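Local coordinates for endo-beta-1,4-glucanase (cellulase B) (Bacillus halodurans, PDB 4V2X), which is an endo-beta-1,4-glucanase of glycoside hydrolase family 5 that probably hydrolyses beta-glucans, including xyloglucan and beta-1,3-1,4-glucans, its catalytic barrel being followed by Ig-like and CBM46 modules, at residues A[132-135]-A[136-140]; A[227-230]-A[231-235]; A[377-380]-A[381-385]; A[447-450]-A[451-455]. All blocks are in the same frame, centred on the assembly; numbering follows the deposited sequence.

Contact 1. Residues A[132-135]-A[136-140]; sequences VDQV and VQWAL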
loop_
_atom_site.group_PDB
_atom_site.type_symbol
_atom_site.label_atom_id
_atom_site.label_comp_id
_atom_site.label_asym_id
_atom_site.label_seq_id
_atom_site.Cartn_x
_atom_site.Cartn_y
_atom_site.Cartn_z
ATOM N N VAL A 132 22.623 -0.027 28.531
ATOM C CA VAL A 132 22.625 -0.187 27.074
ATOM C C VAL A 132 23.622 0.800 26.465
ATOM O O VAL A 132 24.464 0.440 25.642
ATOM C CB VAL A 132 21.220 0.050 26.474
ATOM C CG1 VAL A 132 21.280 0.062 24.949
ATOM C CG2 VAL A 132 20.244 -1.017 26.966
ATOM N N ASP A 133 23.523 2.048 26.902
ATOM C CA ASP A 133 24.411 3.109 26.460
ATOM C C ASP A 133 25.897 2.757 26.644
ATOM O O ASP A 133 26.717 2.979 25.751
ATOM C CB ASP A 133 24.074 4.371 27.254
ATOM C CG ASP A 133 24.914 5.537 26.863
ATOM O OD1 ASP A 133 26.028 5.673 27.403
ATOM O OD2 ASP A 133 24.446 6.333 26.033
ATOM N N GLN A 134 26.241 2.222 27.811
ATOM C CA GLN A 134 27.625 1.859 28.097
ATOM C C GLN A 134 28.148 0.861 27.071
ATOM O O GLN A 134 29.276 0.971 26.590
ATOM C CB GLN A 134 27.733 1.288 29.506
ATOM C CG GLN A 134 29.127 0.826 29.916
ATOM C CD GLN A 134 30.150 1.944 29.956
ATOM O OE1 GLN A 134 30.436 2.498 31.021
ATOM N NE2 GLN A 134 30.712 2.280 28.801
ATOM N N VAL A 135 27.312 -0.102 26.715
ATOM C CA VAL A 135 27.717 -1.112 25.738
ATOM C C VAL A 135 27.845 -0.502 24.336
ATOM O O VAL A 135 28.790 -0.803 23.607
ATOM C CB VAL A 135 26.769 -2.318 25.756
ATOM C CG1 VAL A 135 27.218 -3.346 24.736
ATOM C CG2 VAL A 135 26.737 -2.939 27.152
ATOM N N VAL A 136 26.922 0.382 23.970
ATOM C CA VAL A 136 27.025 1.116 22.711
ATOM C C VAL A 136 28.358 1.864 22.647
ATOM O O VAL A 136 29.068 1.779 21.641
ATOM C CB VAL A 136 25.841 2.092 22.511
ATOM C CG1 VAL A 136 26.099 3.037 21.340
ATOM C CG2 VAL A 136 24.547 1.316 22.290
ATOM N N GLN A 137 28.696 2.571 23.725
ATOM C CA GLN A 137 29.954 3.329 23.789
ATOM C C GLN A 137 31.180 2.436 23.657
ATOM O O GLN A 137 32.116 2.776 22.938
ATOM C CB GLN A 137 30.046 4.137 25.087
ATOM C CG GLN A 137 29.062 5.289 25.160
ATOM C CD GLN A 137 29.214 6.107 26.428
ATOM O OE1 GLN A 137 30.296 6.189 27.001
ATOM N NE2 GLN A 137 28.129 6.729 26.863
ATOM N N TRP A 138 31.185 1.305 24.356
ATOM C CA TRP A 138 32.306 0.367 24.262
ATOM C C TRP A 138 32.513 -0.113 22.829
ATOM O O TRP A 138 33.639 -0.181 22.341
ATOM C CB TRP A 138 32.089 -0.852 25.156
ATOM C CG TRP A 138 32.296 -0.615 26.620
ATOM C CD1 TRP A 138 33.074 0.351 27.205
ATOM C CD2 TRP A 138 31.756 -1.394 27.693
ATOM N NE1 TRP A 138 33.038 0.224 28.573
ATOM C CE2 TRP A 138 32.232 -0.835 28.898
ATOM C CE3 TRP A 138 30.908 -2.508 27.755
ATOM C CZ2 TRP A 138 31.888 -1.352 30.148
ATOM C CZ3 TRP A 138 30.567 -3.018 28.999
ATOM C CH2 TRP A 138 31.056 -2.435 30.179
ATOM N N ALA A 139 31.415 -0.471 22.172
ATOM C CA ALA A 139 31.469 -0.902 20.782
ATOM C C ALA A 139 32.012 0.200 19.875
ATOM O O ALA A 139 32.870 -0.052 19.024
ATOM C CB ALA A 139 30.084 -1.325 20.322
ATOM N N LEU A 140 31.516 1.420 20.055
ATOM C CA LEU A 140 31.989 2.548 19.248
ATOM C C LEU A 140 33.475 2.817 19.524
ATOM O O LEU A 140 34.230 3.118 18.601
ATOM C CB LEU A 140 31.150 3.806 19.489
ATOM C CG LEU A 140 29.694 3.787 19.007
ATOM C CD1 LEU A 140 28.929 4.984 19.551
ATOM C CD2 LEU A 140 29.617 3.752 17.488
HETATM O O HOH W 1 32.491 4.313 28.079
#

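Contact 2. Residues A[227-230]-A[231-235]; sequences RQSG and GQNDI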
loop_
_atom_site.group_PDB
_atom_site.type_symbol
_atom_site.label_atom_id
_atom_site.label_comp_id
_atom_site.label_asym_id
_atom_site.label_seq_id
_atom_site.Cartn_x
_atom_site.Cartn_y
_atom_site.Cartn_z
ATOM N N ARG A 227 14.350 11.677 11.960
ATOM C CA ARG A 227 14.917 12.665 11.041
ATOM C C ARG A 227 14.769 14.108 11.519
ATOM O O ARG A 227 15.556 14.968 11.118
ATOM C CB ARG A 227 14.331 12.507 9.637
ATOM C CG ARG A 227 14.929 11.334 8.872
ATOM C CD ARG A 227 16.314 11.673 8.335
ATOM N NE ARG A 227 16.949 10.552 7.640
ATOM C CZ ARG A 227 17.795 9.679 8.191
ATOM N NH1 ARG A 227 18.135 9.749 9.472
ATOM N NH2 ARG A 227 18.302 8.709 7.447
ATOM N N GLN A 228 13.795 14.359 12.385
ATOM C CA GLN A 228 13.515 15.713 12.863
ATOM C C GLN A 228 13.881 15.925 14.339
ATOM O O GLN A 228 13.481 16.925 14.942
ATOM C CB GLN A 228 12.038 16.021 12.611
ATOM C CG GLN A 228 11.687 15.987 11.129
ATOM C CD GLN A 228 10.226 16.274 10.851
ATOM O OE1 GLN A 228 9.895 17.201 10.111
ATOM N NE2 GLN A 228 9.342 15.480 11.443
ATOM N N SER A 229 14.667 15.012 14.909
ATOM C CA SER A 229 14.985 15.043 16.342
ATOM C C SER A 229 16.308 15.748 16.686
ATOM O O SER A 229 16.662 15.845 17.860
ATOM C CB SER A 229 15.008 13.621 16.905
ATOM O OG SER A 229 15.971 12.830 16.234
ATOM N N GLY A 230 17.039 16.220 15.680
ATOM C CA GLY A 230 18.245 17.024 15.916
ATOM C C GLY A 230 19.531 16.220 15.941
ATOM O O GLY A 230 19.547 15.046 15.566
ATOM N N GLY A 231 20.615 16.860 16.375
ATOM C CA GLY A 231 21.946 16.258 16.345
ATOM C C GLY A 231 22.294 15.708 14.969
ATOM O O GLY A 231 22.067 16.357 13.951
ATOM N N GLN A 232 22.820 14.489 14.948
ATOM C CA GLN A 232 23.196 13.804 13.710
ATOM C C GLN A 232 22.059 12.976 13.094
ATOM O O GLN A 232 22.280 12.253 12.113
ATOM C CB GLN A 232 24.360 12.857 13.997
ATOM C CG GLN A 232 25.548 13.489 14.704
ATOM C CD GLN A 232 26.682 13.774 13.752
ATOM O OE1 GLN A 232 26.562 14.618 12.866
ATOM N NE2 GLN A 232 27.791 13.057 13.917
ATOM N N ASN A 233 20.853 13.080 13.649
ATOM C CA ASN A 233 19.742 12.213 13.243
ATOM C C ASN A 233 19.096 12.587 11.916
ATOM O O ASN A 233 18.260 11.839 11.396
ATOM C CB ASN A 233 18.686 12.152 14.349
ATOM C CG ASN A 233 19.195 11.467 15.604
ATOM O OD1 ASN A 233 20.265 10.845 15.601
ATOM N ND2 ASN A 233 18.431 11.566 16.680
ATOM N N ASP A 234 19.479 13.738 11.365
ATOM C CA ASP A 234 19.067 14.108 10.015
ATOM C C ASP A 234 19.729 13.235 8.947
ATOM O O ASP A 234 19.177 13.072 7.863
ATOM C CB ASP A 234 19.338 15.596 9.735
ATOM C CG ASP A 234 20.802 15.976 9.886
ATOM O OD1 ASP A 234 21.519 15.356 10.703
ATOM O OD2 ASP A 234 21.229 16.921 9.189
ATOM N N ILE A 235 20.899 12.681 9.257
ATOM C CA ILE A 235 21.623 11.811 8.328
ATOM C C ILE A 235 21.916 10.392 8.848
ATOM O O ILE A 235 22.395 9.550 8.086
ATOM C CB ILE A 235 22.951 12.459 7.866
ATOM C CG1 ILE A 235 23.930 12.644 9.037
ATOM C CG2 ILE A 235 22.670 13.788 7.182
ATOM C CD1 ILE A 235 25.316 13.078 8.605
#

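Contact 3. Residues A[377-380]-A[381-385]; sequences FDMM and RASWE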
loop_
_atom_site.group_PDB
_atom_site.type_symbol
_atom_site.label_atom_id
_atom_site.label_comp_id
_atom_site.label_asym_id
_atom_site.label_seq_id
_atom_site.Cartn_x
_atom_site.Cartn_y
_atom_site.Cartn_z
ATOM N N PHE A 377 33.581 -21.467 13.645
ATOM C CA PHE A 377 34.140 -20.137 13.508
ATOM C C PHE A 377 35.174 -20.069 12.391
ATOM O O PHE A 377 35.157 -19.132 11.595
ATOM C CB PHE A 377 34.760 -19.596 14.788
ATOM C CG PHE A 377 35.327 -18.229 14.602
ATOM C CD1 PHE A 377 34.476 -17.144 14.416
ATOM C CD2 PHE A 377 36.697 -18.027 14.507
ATOM C CE1 PHE A 377 34.982 -15.882 14.180
ATOM C CE2 PHE A 377 37.209 -16.764 14.277
ATOM C CZ PHE A 377 36.351 -15.690 14.116
ATOM N N ASP A 378 36.074 -21.052 12.337
ATOM C CA ASP A 378 37.105 -21.084 11.306
ATOM C C ASP A 378 36.482 -21.071 9.910
ATOM O O ASP A 378 36.999 -20.421 9.009
ATOM C CB ASP A 378 38.012 -22.312 11.459
ATOM C CG ASP A 378 38.987 -22.189 12.631
ATOM O OD1 ASP A 378 39.079 -21.114 13.259
ATOM O OD2 ASP A 378 39.671 -23.187 12.910
ATOM N N MET A 379 35.364 -21.768 9.748
ATOM C CA MET A 379 34.677 -21.806 8.463
ATOM C C MET A 379 34.075 -20.440 8.157
ATOM O O MET A 379 34.188 -19.952 7.037
ATOM C CB MET A 379 33.600 -22.885 8.445
ATOM C CG MET A 379 32.855 -22.989 7.118
ATOM S SD MET A 379 33.933 -23.286 5.697
ATOM C CE MET A 379 33.901 -25.077 5.630
ATOM N N MET A 380 33.452 -19.818 9.151
ATOM C CA MET A 380 32.878 -18.487 8.939
ATOM C C MET A 380 33.964 -17.477 8.591
ATOM O O MET A 380 33.817 -16.716 7.630
ATOM C CB MET A 380 32.078 -18.026 10.152
ATOM C CG MET A 380 30.784 -18.788 10.320
ATOM S SD MET A 380 29.670 -18.035 11.525
ATOM C CE MET A 380 30.651 -18.113 13.016
ATOM N N ARG A 381 35.049 -17.480 9.370
ATOM C CA ARG A 381 36.157 -16.555 9.158
ATOM C C ARG A 381 36.780 -16.739 7.774
ATOM O O ARG A 381 37.107 -15.754 7.116
ATOM C CB ARG A 381 37.230 -16.719 10.247
ATOM C CG ARG A 381 38.460 -15.849 10.023
ATOM C CD ARG A 381 39.529 -16.064 11.080
ATOM N NE ARG A 381 40.781 -15.422 10.676
ATOM C CZ ARG A 381 41.970 -15.624 11.246
ATOM N NH1 ARG A 381 42.102 -16.462 12.271
ATOM N NH2 ARG A 381 43.038 -14.983 10.782
ATOM N N ALA A 382 36.956 -17.985 7.335
ATOM C CA ALA A 382 37.459 -18.256 5.990
ATOM C C ALA A 382 36.489 -17.702 4.950
ATOM O O ALA A 382 36.897 -17.114 3.948
ATOM C CB ALA A 382 37.654 -19.749 5.777
ATOM N N SER A 383 35.199 -17.887 5.208
ATOM C CA SER A 383 34.168 -17.485 4.270
ATOM C C SER A 383 34.089 -15.973 4.093
ATOM O O SER A 383 33.656 -15.505 3.038
ATOM C CB SER A 383 32.812 -18.063 4.692
ATOM O OG SER A 383 32.863 -19.485 4.703
ATOM N N TRP A 384 34.520 -15.205 5.094
ATOM C CA TRP A 384 34.588 -13.753 4.940
ATOM C C TRP A 384 35.518 -13.353 3.799
ATOM O O TRP A 384 35.330 -12.309 3.183
ATOM C CB TRP A 384 35.071 -13.057 6.218
ATOM C CG TRP A 384 34.290 -13.342 7.445
ATOM C CD1 TRP A 384 33.010 -13.816 7.531
ATOM C CD2 TRP A 384 34.739 -13.148 8.783
ATOM N NE1 TRP A 384 32.647 -13.954 8.846
ATOM C CE2 TRP A 384 33.691 -13.545 9.636
ATOM C CE3 TRP A 384 35.932 -12.679 9.345
ATOM C CZ2 TRP A 384 33.799 -13.484 11.028
ATOM C CZ3 TRP A 384 36.038 -12.621 10.725
ATOM C CH2 TRP A 384 34.977 -13.020 11.547
ATOM N N GLU A 385 36.523 -14.182 3.537
ATOM C CA GLU A 385 37.523 -13.909 2.515
ATOM C C GLU A 385 37.286 -14.654 1.202
ATOM O O GLU A 385 37.666 -14.171 0.147
ATOM C CB GLU A 385 38.911 -14.270 3.047
ATOM C CG GLU A 385 39.272 -13.592 4.360
ATOM C CD GLU A 385 39.129 -12.084 4.315
ATOM O OE1 GLU A 385 39.367 -11.487 3.241
ATOM O OE2 GLU A 385 38.785 -11.490 5.358
#

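Contact 4. Residues A[447-450]-A[451-455]; sequences VLSA and IASSG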
loop_
_atom_site.group_PDB
_atom_site.type_symbol
_atom_site.label_atom_id
_atom_site.label_comp_id
_atom_site.label_asym_id
_atom_site.label_seq_id
_atom_site.Cartn_x
_atom_site.Cartn_y
_atom_site.Cartn_z
ATOM N N VAL A 447 46.714 -46.032 5.969
ATOM C CA VAL A 447 46.556 -44.802 6.752
ATOM C C VAL A 447 45.407 -44.953 7.744
ATOM O O VAL A 447 45.537 -44.607 8.915
ATOM C CB VAL A 447 46.292 -43.580 5.847
ATOM C CG1 VAL A 447 45.982 -42.340 6.684
ATOM C CG2 VAL A 447 47.481 -43.324 4.923
ATOM N N LEU A 448 44.281 -45.471 7.267
ATOM C CA LEU A 448 43.111 -45.674 8.111
ATOM C C LEU A 448 43.377 -46.745 9.164
ATOM O O LEU A 448 42.966 -46.604 10.311
ATOM C CB LEU A 448 41.890 -46.034 7.256
ATOM C CG LEU A 448 41.477 -44.959 6.242
ATOM C CD1 LEU A 448 40.440 -45.500 5.268
ATOM C CD2 LEU A 448 40.948 -43.713 6.933
ATOM N N SER A 449 44.080 -47.802 8.768
ATOM C CA SER A 449 44.488 -48.848 9.704
ATOM C C SER A 449 45.405 -48.295 10.800
ATOM O O SER A 449 45.244 -48.637 11.963
ATOM C CB SER A 449 45.165 -50.003 8.957
ATOM O OG SER A 449 45.571 -51.011 9.859
ATOM N N ALA A 450 46.342 -47.421 10.442
ATOM C CA ALA A 450 47.203 -46.782 11.444
ATOM C C ALA A 450 46.402 -45.958 12.454
ATOM O O ALA A 450 46.703 -45.961 13.649
ATOM C CB ALA A 450 48.258 -45.922 10.775
ATOM N N ILE A 451 45.373 -45.264 11.973
ATOM C CA ILE A 451 44.522 -44.464 12.845
ATOM C C ILE A 451 43.606 -45.342 13.691
ATOM O O ILE A 451 43.418 -45.076 14.876
ATOM C CB ILE A 451 43.652 -43.476 12.029
ATOM C CG1 ILE A 451 44.539 -42.441 11.335
ATOM C CG2 ILE A 451 42.628 -42.785 12.925
ATOM C CD1 ILE A 451 43.836 -41.630 10.262
ATOM N N ALA A 452 43.053 -46.389 13.080
ATOM C CA ALA A 452 41.934 -47.128 13.664
ATOM C C ALA A 452 42.087 -48.656 13.730
ATOM O O ALA A 452 41.080 -49.354 13.807
ATOM C CB ALA A 452 40.675 -46.788 12.884
ATOM N N SER A 453 43.311 -49.191 13.714
ATOM C CA SER A 453 43.485 -50.660 13.796
ATOM C C SER A 453 43.042 -51.225 15.152
ATOM O O SER A 453 42.655 -52.393 15.240
ATOM C CB SER A 453 44.930 -51.086 13.513
ATOM O OG SER A 453 45.851 -50.304 14.254
ATOM N N SER A 454 43.100 -50.395 16.196
ATOM C CA SER A 454 42.662 -50.792 17.540
ATOM C C SER A 454 41.200 -51.251 17.588
ATOM O O SER A 454 40.824 -52.056 18.445
ATOM C CB SER A 454 42.860 -49.639 18.530
ATOM O OG SER A 454 41.902 -48.616 18.320
ATOM N N GLY A 455 40.374 -50.722 16.687
ATOM C CA GLY A 455 38.958 -51.082 16.633
ATOM C C GLY A 455 38.137 -50.587 17.811
ATOM O O GLY A 455 37.017 -51.062 18.027
#

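Contact 1. Residues A[132-135]-A[136-140]
The amide of Gln134 lies flat over the indole of Trp138, the two planes only 12° apart, so this i, i+4 pair is an amide-on-ring stack. The aliphatic part of the glutamine adds a CH-pi contact: Gln134 CG sits 3.7 Å from the centroid of the Trp138 six-membered ring. The bend in the glutamine chain at chi2 (63°) folds the amide back over the indole instead of letting it run straight out. Replacing Trp138 by an alanine would probably take away the surface under the Gln134 amide and CG, leaving that side chain held mainly by a water. Among polar links, this water accepts from Gln134 NE2 at 2.8 Å and donates to Gln137 OE1 at 3.1 Å, bridging neighbouring turns. Both glutamines belong to helix 126-141, the crossover helix between parallel strands 105-108 and 145-149 of the (beta/alpha)8 barrel. Its backbone bonds are regular, as in Trp138 N to Gln134 O at 3.0 Å. Apolar contacts occupy the barrel-facing side, where Val132 CG1 meets Val136 CG2 at 4.4 Å and Val136 rests on Ile108 and Ile148. Val135 spans two surroundings: its CG2 lies 4.2 Å from CE3 of Trp138, while other contacts reach Ile95 of helix 92-100.

Contact 2. Residues A[227-230]-A[231-235]
With CG beside the backbone N and the chain bent at chi2 (chi1 and chi2 both -77°), the guanidinium of Arg227 turns back over the following loop, where NH1 donates to Asn233 O at 2.8 Å. The bond is not straight (142° at the hydrogen), and NH1 stands above the carbonyl plane rather than on a lone pair. Ser229 OG lies between its backbone N and carbonyl carbon (chi1 59°), where Asn233 ND2 reaches it at 2.8 Å, nearly in the amide plane. That hydroxyl is also bonded to Val226 O. Asn233 OD1 accepts from Arg236 NE and ND2 also donates to Ser180 O, so bonds at both ends fix the amide's rotation. Between these side-chain links the chain reverses in a type II' beta turn from Gly230 to Asn233, in the loop joining helix 209-227 to barrel strand 238-241. Asn233 N closes the turn on Gly230 O at 3.0 Å, and Gly231 occupies its second position with positive phi. A leucine at Arg227 would probably leave Asp264 without its salt-bridge mate and strip the Asn233 carbonyl of this donor. Asp234 O sits over one guanidinium face, 3.2 Å from Arg227 CD. Arg227 also packs on Asn166 of the second subunit.

Contact 3. Residues A[377-380]-A[381-385]
Phe377 and Trp384, almost two helical turns apart, set their rings at a steep angle: the planes stand 82° apart and the centroids 5.8 Å. The approach is oblique, and its nearest atoms are Phe377 CE1 and Trp384 CH2 at 3.9 Å. With CG anti to the backbone N (chi1 180°), the phenyl ring swings along the helix toward the later turn. Arg381 crosses the same ring obliquely: its CB lies over one phenyl face, offset toward the rim, and its CD touches Phe377 CE2 at 4.0 Å. The indole of Trp384 lies against the backbone, with Met380 O above one face, 3.0 Å from CD1, and Arg381 CA over the middle of that face. All these residues lie on helix 374-385, which comes after the last barrel strand, 354-357, and the short strands 364-365 and 370-371. Phe377 continues into a ring stack with Trp371, while Trp384 meets Tyr103 edge-to-face. Away from the rings, Met379 O is gripped twice by one residue: Ser383 N at 2.9 Å and Ser383 OG at 2.7 Å reach it from opposite faces of the carbonyl plane. Ser383 chi1 of -61° sets OG beside its own backbone N, directing both donors to the same acceptor. Met379, Met380 and Ser383 also pack against helix 334-350, with Met380 on Phe341 and Ser383 on Ile345.

Contact 4. Residues A[447-450]-A[451-455]
Ser449 O collects three weak bonds near the C-terminal end of helix 445-452: Ser453 N at 2.7 Å, Ser453 OG at 2.9 Å and Ala452 N at 3.3 Å. The angles at the two amide hydrogens, 119° and 122°, show how poorly the N-H groups aim in this last turn. The helix packs against the strands of the X2 (Ig-like) module, and its last turn runs into a type I beta turn from Ala452 to Gly455. Ser453 OG stands between its own backbone N and carbonyl carbon (chi1 48°), which swings the hydroxyl back onto the same acceptor as its N-H. Two stronger bonds accompany these: Ile451 N to Val447 O at 3.1 Å, and Ala452 N mainly to Leu448 O at 2.8 Å. The apolar side faces the sheet: Ile451 leans on Val463 of strand 458-467 and Ala423 of strand 418-423, while Leu448 and Ala452 meet Val477 of strand 473-480. Gly455, with positive phi, is the first residue to leave helical geometry, and its carbonyl O accepts from Gln400. Along the helix, Ile451 CG1 lies close to the carbonyl of Val447, and its terminal CD1 touches Val447 CG1 at 4.2 Å.

In the fold
Contacts 1 and 2 belong to the (beta/alpha)8 barrel, their centres about 20 Å apart, yet hold different elements: a buried contact on a crossover helix and a partly buried connecting loop that also meets the second subunit. Contact 3 uses the helix after the last barrel strand, and contact 4 a short helix on the X2 module, with centres about 31 Å apart. The chemistry follows position. Regular helix bonding and flat stacking mark contact 1; contact 2, without helical pairing, relies on side-chain bonds to a carbonyl and a hydroxyl and on a type II' turn. Contact 3 combines oblique aromatic packing with a doubly held carbonyl, whereas contact 4 has a carbonyl gripped only weakly near the end of its helix.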